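Local coordinates for protein lectin-related NK cell receptor LY49L1 (Mus musculus, PDB 3G8K) that serves as a natural killer cell receptor that, like other Ly49 receptors, probably recognises MHC class I molecules, here represented by its C-type lectin-like domain, at residues Leu86-Cys100 and Lys105-Phe117. The protein carries 1 engineered substitution. Residues are numbered along the deposited sequence; the frame is centred on the assembly and turned at random.
Sequences LALNTMKYNIRDGGC and KTRLDNDNCDKSF
Asn110 pushes its side chain from strand 108-111 into the bend of the loop that leads to strand 100-104, and its amide nitrogen ND2 meets two backbone carbonyls there. The bond from Asn110 ND2 to Gly98 O, 2.8 Å, is nearly straight (166°) and lies close to the amide plane, reaching the oxygen on a lone pair; the one to Asn94 O, 2.7 Å, is bent and weak. A chi1 of 62°, which sets CG between the backbone N and carbonyl carbon, turns the amide into this bend. Its OD1 takes a hydrogen from a water that also accepts from Asn94 N, so both ends of the amide hold the loop, one directly, the other through water.

Tyr93 slides past Asn110 in the opposite direction, ring and amide planes 68° apart. Leu108 O sits at the ring edge, 3.7 Å from Tyr93 CE1, and a water links that carbonyl to the phenol OH. Beyond the hydroxyl, Leu108 CD2 meets Leu86 CD2 tip to tip at 3.8 Å, and the Leu88 side chain crosses that of Leu108 at about a right angle.

At the other end Asp111 N donates to Cys100 O (2.9 Å), with a weak return bond from Cys100 N, and the Cys100-Cys113 disulfide staples the start of strand 100-104 to the turn after strand 108-111. Covalent, polar and apolar ties thus pin this long loop of the C-type lectin-like fold to strand 108-111 and the turn that follows it, with Asn110 gripping two carbonyls directly and one backbone N-H through a water.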
loop_
_atom_site.group_PDB
_atom_site.type_symbol
_atom_site.label_atom_id
_atom_site.label_comp_id
_atom_site.label_asym_id
_atom_site.label_seq_id
_atom_site.Cartn_x
_atom_site.Cartn_y
_atom_site.Cartn_z
ATOM N N LEU A 86 -1.712 -9.155 19.842
ATOM C CA LEU A 86 -0.853 -10.033 19.073
ATOM C C LEU A 86 -0.088 -11.020 20.032
ATOM O O LEU A 86 0.762 -10.593 20.873
ATOM C CB LEU A 86 0.089 -9.181 18.169
ATOM C CG LEU A 86 0.963 -9.962 17.168
ATOM C CD1 LEU A 86 0.135 -10.498 15.981
ATOM C CD2 LEU A 86 2.134 -9.165 16.606
ATOM N N ALA A 87 -0.415 -12.311 19.948
ATOM C CA ALA A 87 0.226 -13.329 20.760
ATOM C C ALA A 87 1.561 -13.656 20.119
ATOM O O ALA A 87 1.654 -13.890 18.900
ATOM C CB ALA A 87 -0.654 -14.610 20.907
ATOM N N LEU A 88 2.614 -13.578 20.923
ATOM C CA LEU A 88 3.935 -13.886 20.448
ATOM C C LEU A 88 4.294 -15.197 21.090
ATOM O O LEU A 88 4.083 -15.402 22.307
ATOM C CB LEU A 88 4.920 -12.817 20.881
ATOM C CG LEU A 88 4.680 -11.398 20.366
ATOM C CD1 LEU A 88 5.489 -10.411 21.239
ATOM C CD2 LEU A 88 5.009 -11.282 18.859
ATOM N N ASN A 89 4.796 -16.127 20.306
ATOM C CA ASN A 89 5.356 -17.260 20.987
ATOM C C ASN A 89 6.832 -16.922 21.385
ATOM O O ASN A 89 7.720 -16.912 20.531
ATOM C CB ASN A 89 5.201 -18.527 20.146
ATOM C CG ASN A 89 5.809 -19.740 20.832
ATOM O OD1 ASN A 89 6.178 -20.721 20.175
ATOM N ND2 ASN A 89 5.945 -19.660 22.166
ATOM N N THR A 90 7.072 -16.569 22.652
ATOM C CA THR A 90 8.379 -15.986 22.975
ATOM C C THR A 90 9.555 -16.988 22.955
ATOM O O THR A 90 10.708 -16.564 22.846
ATOM C CB THR A 90 8.398 -15.107 24.245
ATOM O OG1 THR A 90 8.004 -15.887 25.367
ATOM C CG2 THR A 90 7.482 -13.833 24.095
ATOM N N MET A 91 9.252 -18.285 23.009
ATOM C CA MET A 91 10.209 -19.368 22.772
ATOM C C MET A 91 10.787 -19.254 21.359
ATOM O O MET A 91 11.911 -19.694 21.116
ATOM C CB MET A 91 9.509 -20.745 22.913
ATOM C CG MET A 91 10.164 -21.788 23.863
ATOM S SD MET A 91 9.911 -21.388 25.627
ATOM C CE MET A 91 11.539 -20.789 26.133
ATOM N N LYS A 92 10.036 -18.684 20.420
ATOM C CA LYS A 92 10.575 -18.501 19.060
ATOM C C LYS A 92 11.862 -17.645 19.003
ATOM O O LYS A 92 12.587 -17.670 17.961
ATOM C CB LYS A 92 9.534 -17.859 18.143
ATOM C CG LYS A 92 8.595 -18.829 17.452
ATOM C CD LYS A 92 7.551 -18.072 16.561
ATOM C CE LYS A 92 6.798 -19.012 15.614
ATOM N NZ LYS A 92 5.887 -19.933 16.388
ATOM N N TYR A 93 12.107 -16.863 20.072
ATOM C CA TYR A 93 13.049 -15.739 20.031
ATOM C C TYR A 93 14.202 -15.899 21.035
ATOM O O TYR A 93 14.014 -15.953 22.263
ATOM C CB TYR A 93 12.347 -14.345 20.130
ATOM C CG TYR A 93 11.140 -14.199 19.213
ATOM C CD1 TYR A 93 11.298 -14.172 17.851
ATOM C CD2 TYR A 93 9.828 -14.197 19.732
ATOM C CE1 TYR A 93 10.228 -14.081 17.007
ATOM C CE2 TYR A 93 8.716 -14.142 18.872
ATOM C CZ TYR A 93 8.939 -14.065 17.515
ATOM O OH TYR A 93 7.907 -14.038 16.648
ATOM N N ASN A 94 15.396 -16.028 20.495
ATOM C CA ASN A 94 16.587 -16.081 21.315
ATOM C C ASN A 94 17.150 -14.682 21.486
ATOM O O ASN A 94 17.576 -14.115 20.519
ATOM C CB ASN A 94 17.614 -17.009 20.656
ATOM C CG ASN A 94 18.737 -17.383 21.605
ATOM O OD1 ASN A 94 18.949 -16.727 22.642
ATOM N ND2 ASN A 94 19.436 -18.460 21.289
ATOM N N ILE A 95 17.138 -14.098 22.691
ATOM C CA ILE A 95 17.633 -12.694 22.871
ATOM C C ILE A 95 19.150 -12.519 22.687
ATOM O O ILE A 95 19.642 -11.384 22.576
ATOM C CB ILE A 95 17.161 -12.023 24.228
ATOM C CG1 ILE A 95 17.750 -12.722 25.448
ATOM C CG2 ILE A 95 15.617 -11.830 24.243
ATOM C CD1 ILE A 95 17.802 -11.871 26.710
ATOM N N ARG A 96 19.874 -13.653 22.637
ATOM C CA ARG A 96 21.313 -13.741 22.374
ATOM C C ARG A 96 21.615 -13.340 20.945
ATOM O O ARG A 96 22.663 -12.767 20.684
ATOM C CB ARG A 96 21.798 -15.173 22.564
ATOM C CG ARG A 96 22.210 -15.541 23.967
ATOM C CD ARG A 96 22.351 -17.064 24.063
ATOM N NE ARG A 96 22.680 -17.516 25.419
ATOM C CZ ARG A 96 22.219 -18.633 25.996
ATOM N NH1 ARG A 96 21.359 -19.454 25.368
ATOM N NH2 ARG A 96 22.599 -18.909 27.239
ATOM N N ASP A 97 20.701 -13.718 20.043
ATOM C CA ASP A 97 20.655 -13.335 18.634
ATOM C C ASP A 97 19.913 -12.017 18.304
ATOM O O ASP A 97 19.744 -11.693 17.115
ATOM C CB ASP A 97 20.036 -14.434 17.801
ATOM C CG ASP A 97 20.553 -15.826 18.168
ATOM O OD1 ASP A 97 21.712 -15.962 18.672
ATOM O OD2 ASP A 97 19.745 -16.773 17.966
ATOM N N GLY A 98 19.490 -11.261 19.312
ATOM C CA GLY A 98 18.849 -9.954 19.064
ATOM C C GLY A 98 17.690 -9.559 19.951
ATOM O O GLY A 98 16.734 -10.342 20.166
ATOM N N GLY A 99 17.687 -8.302 20.388
ATOM C CA GLY A 99 16.624 -7.879 21.328
ATOM C C GLY A 99 15.555 -6.971 20.770
ATOM O O GLY A 99 14.746 -6.484 21.544
ATOM N N CYS A 100 15.536 -6.748 19.439
ATOM C CA CYS A 100 14.546 -5.847 18.783
ATOM C C CYS A 100 13.830 -6.616 17.679
ATOM O O CYS A 100 14.460 -7.467 17.023
ATOM C CB CYS A 100 15.283 -4.621 18.192
ATOM S SG CYS A 100 16.024 -3.414 19.417
ATOM N N LYS A 105 7.940 -9.920 5.101
ATOM C CA LYS A 105 6.823 -10.669 4.496
ATOM C C LYS A 105 6.573 -12.059 5.051
ATOM O O LYS A 105 5.442 -12.602 5.009
ATOM C CB LYS A 105 7.027 -10.790 2.983
ATOM C CG LYS A 105 7.223 -9.434 2.313
ATOM C CD LYS A 105 6.906 -9.566 0.875
ATOM C CE LYS A 105 5.456 -9.820 0.684
ATOM N NZ LYS A 105 4.640 -8.597 0.913
ATOM N N THR A 106 7.613 -12.666 5.585
ATOM C CA THR A 106 7.440 -14.034 6.013
ATOM C C THR A 106 7.078 -14.209 7.524
ATOM O O THR A 106 6.298 -15.114 7.856
ATOM C CB THR A 106 8.544 -14.985 5.379
ATOM O OG1 THR A 106 8.900 -16.037 6.266
ATOM C CG2 THR A 106 9.839 -14.227 5.004
ATOM N N ARG A 107 7.609 -13.343 8.407
ATOM C CA ARG A 107 7.514 -13.543 9.846
ATOM C C ARG A 107 8.046 -12.341 10.600
ATOM O O ARG A 107 8.677 -11.478 10.023
ATOM C CB ARG A 107 8.273 -14.820 10.306
ATOM C CG ARG A 107 9.777 -14.903 9.942
ATOM C CD ARG A 107 10.299 -16.395 9.948
ATOM N NE ARG A 107 11.747 -16.500 10.014
ATOM C CZ ARG A 107 12.621 -15.974 9.130
ATOM N NH1 ARG A 107 13.926 -16.154 9.312
ATOM N NH2 ARG A 107 12.224 -15.268 8.074
ATOM N N LEU A 108 7.749 -12.314 11.900
ATOM C CA LEU A 108 8.423 -11.507 12.885
ATOM C C LEU A 108 9.740 -12.245 13.198
ATOM O O LEU A 108 9.746 -13.471 13.356
ATOM C CB LEU A 108 7.518 -11.395 14.108
ATOM C CG LEU A 108 6.683 -10.110 14.311
ATOM C CD1 LEU A 108 6.165 -9.406 13.012
ATOM C CD2 LEU A 108 5.564 -10.218 15.388
ATOM N N ASP A 109 10.852 -11.508 13.274
ATOM C CA ASP A 109 12.107 -12.079 13.710
ATOM C C ASP A 109 12.817 -11.111 14.631
ATOM O O ASP A 109 12.578 -9.916 14.568
ATOM C CB ASP A 109 12.949 -12.423 12.481
ATOM C CG ASP A 109 13.983 -13.505 12.778
ATOM O OD1 ASP A 109 14.802 -13.735 11.880
ATOM O OD2 ASP A 109 13.942 -14.115 13.905
ATOM N N ASN A 110 13.632 -11.602 15.558
ATOM C CA ASN A 110 14.382 -10.716 16.383
ATOM C C ASN A 110 15.754 -10.515 15.759
ATOM O O ASN A 110 16.233 -11.376 15.022
ATOM C CB ASN A 110 14.545 -11.269 17.776
ATOM C CG ASN A 110 15.307 -12.597 17.811
ATOM O OD1 ASN A 110 15.098 -13.516 17.008
ATOM N ND2 ASN A 110 16.166 -12.694 18.771
ATOM N N ASP A 111 16.392 -9.420 16.102
ATOM C CA ASP A 111 17.671 -9.119 15.490
ATOM C C ASP A 111 18.433 -8.052 16.278
ATOM O O ASP A 111 17.852 -7.360 17.107
ATOM C CB ASP A 111 17.524 -8.757 14.005
ATOM C CG ASP A 111 18.761 -9.170 13.193
ATOM O OD1 ASP A 111 19.875 -9.233 13.793
ATOM O OD2 ASP A 111 18.658 -9.516 12.002
ATOM N N ASN A 112 19.748 -7.923 15.984
ATOM C CA ASN A 112 20.605 -6.952 16.574
ATOM C C ASN A 112 20.015 -5.571 16.465
ATOM O O ASN A 112 19.909 -5.041 15.358
ATOM C CB ASN A 112 21.916 -6.963 15.784
ATOM C CG ASN A 112 23.066 -6.292 16.510
ATOM O OD1 ASN A 112 22.914 -5.270 17.171
ATOM N ND2 ASN A 112 24.211 -6.889 16.412
ATOM N N CYS A 113 19.781 -4.926 17.596
ATOM C CA CYS A 113 19.222 -3.563 17.600
ATOM C C CYS A 113 20.066 -2.535 16.863
ATOM O O CYS A 113 19.603 -1.441 16.583
ATOM C CB CYS A 113 18.997 -3.062 18.998
ATOM S SG CYS A 113 17.881 -4.118 19.977
ATOM N N ASP A 114 21.295 -2.902 16.534
ATOM C CA ASP A 114 22.289 -1.962 15.913
ATOM C C ASP A 114 22.316 -2.095 14.424
ATOM O O ASP A 114 22.960 -1.261 13.723
ATOM C CB ASP A 114 23.679 -2.370 16.376
ATOM C CG ASP A 114 24.759 -1.432 15.846
ATOM O OD1 ASP A 114 24.698 -0.245 16.303
ATOM O OD2 ASP A 114 25.603 -1.859 14.955
ATOM N N LYS A 115 21.718 -3.168 13.890
ATOM C CA LYS A 115 21.630 -3.239 12.467
ATOM C C LYS A 115 20.636 -2.161 11.997
ATOM O O LYS A 115 19.705 -1.817 12.706
ATOM C CB LYS A 115 21.195 -4.642 11.963
ATOM C CG LYS A 115 22.311 -5.630 11.940
ATOM C CD LYS A 115 22.030 -6.954 11.375
ATOM C CE LYS A 115 21.801 -7.023 9.923
ATOM N NZ LYS A 115 22.930 -6.461 9.112
ATOM N N SER A 116 20.817 -1.718 10.760
ATOM C CA SER A 116 20.066 -0.687 10.041
ATOM C C SER A 116 19.057 -1.392 9.107
ATOM O O SER A 116 19.457 -2.110 8.151
ATOM C CB SER A 116 21.081 0.167 9.215
ATOM O OG SER A 116 21.847 1.020 10.069
ATOM N N PHE A 117 17.748 -1.255 9.444
ATOM C CA PHE A 117 16.581 -1.695 8.632
ATOM C C PHE A 117 15.624 -0.494 8.318
ATOM O O PHE A 117 15.731 0.573 8.929
ATOM C CB PHE A 117 15.833 -2.888 9.344
ATOM C CG PHE A 117 16.717 -4.127 9.474
ATOM C CD1 PHE A 117 17.256 -4.498 10.682
ATOM C CD2 PHE A 117 17.043 -4.868 8.357
ATOM C CE1 PHE A 117 18.077 -5.622 10.800
ATOM C CE2 PHE A 117 17.891 -5.970 8.463
ATOM C CZ PHE A 117 18.376 -6.350 9.700
HETATM O O HOH W 1 12.969 -16.142 15.130
HETATM O O HOH W 2 8.262 -15.197 14.457
HETATM O O HOH W 3 16.178 -15.878 17.562
HETATM O O HOH W 4 20.120 -6.676 20.211
#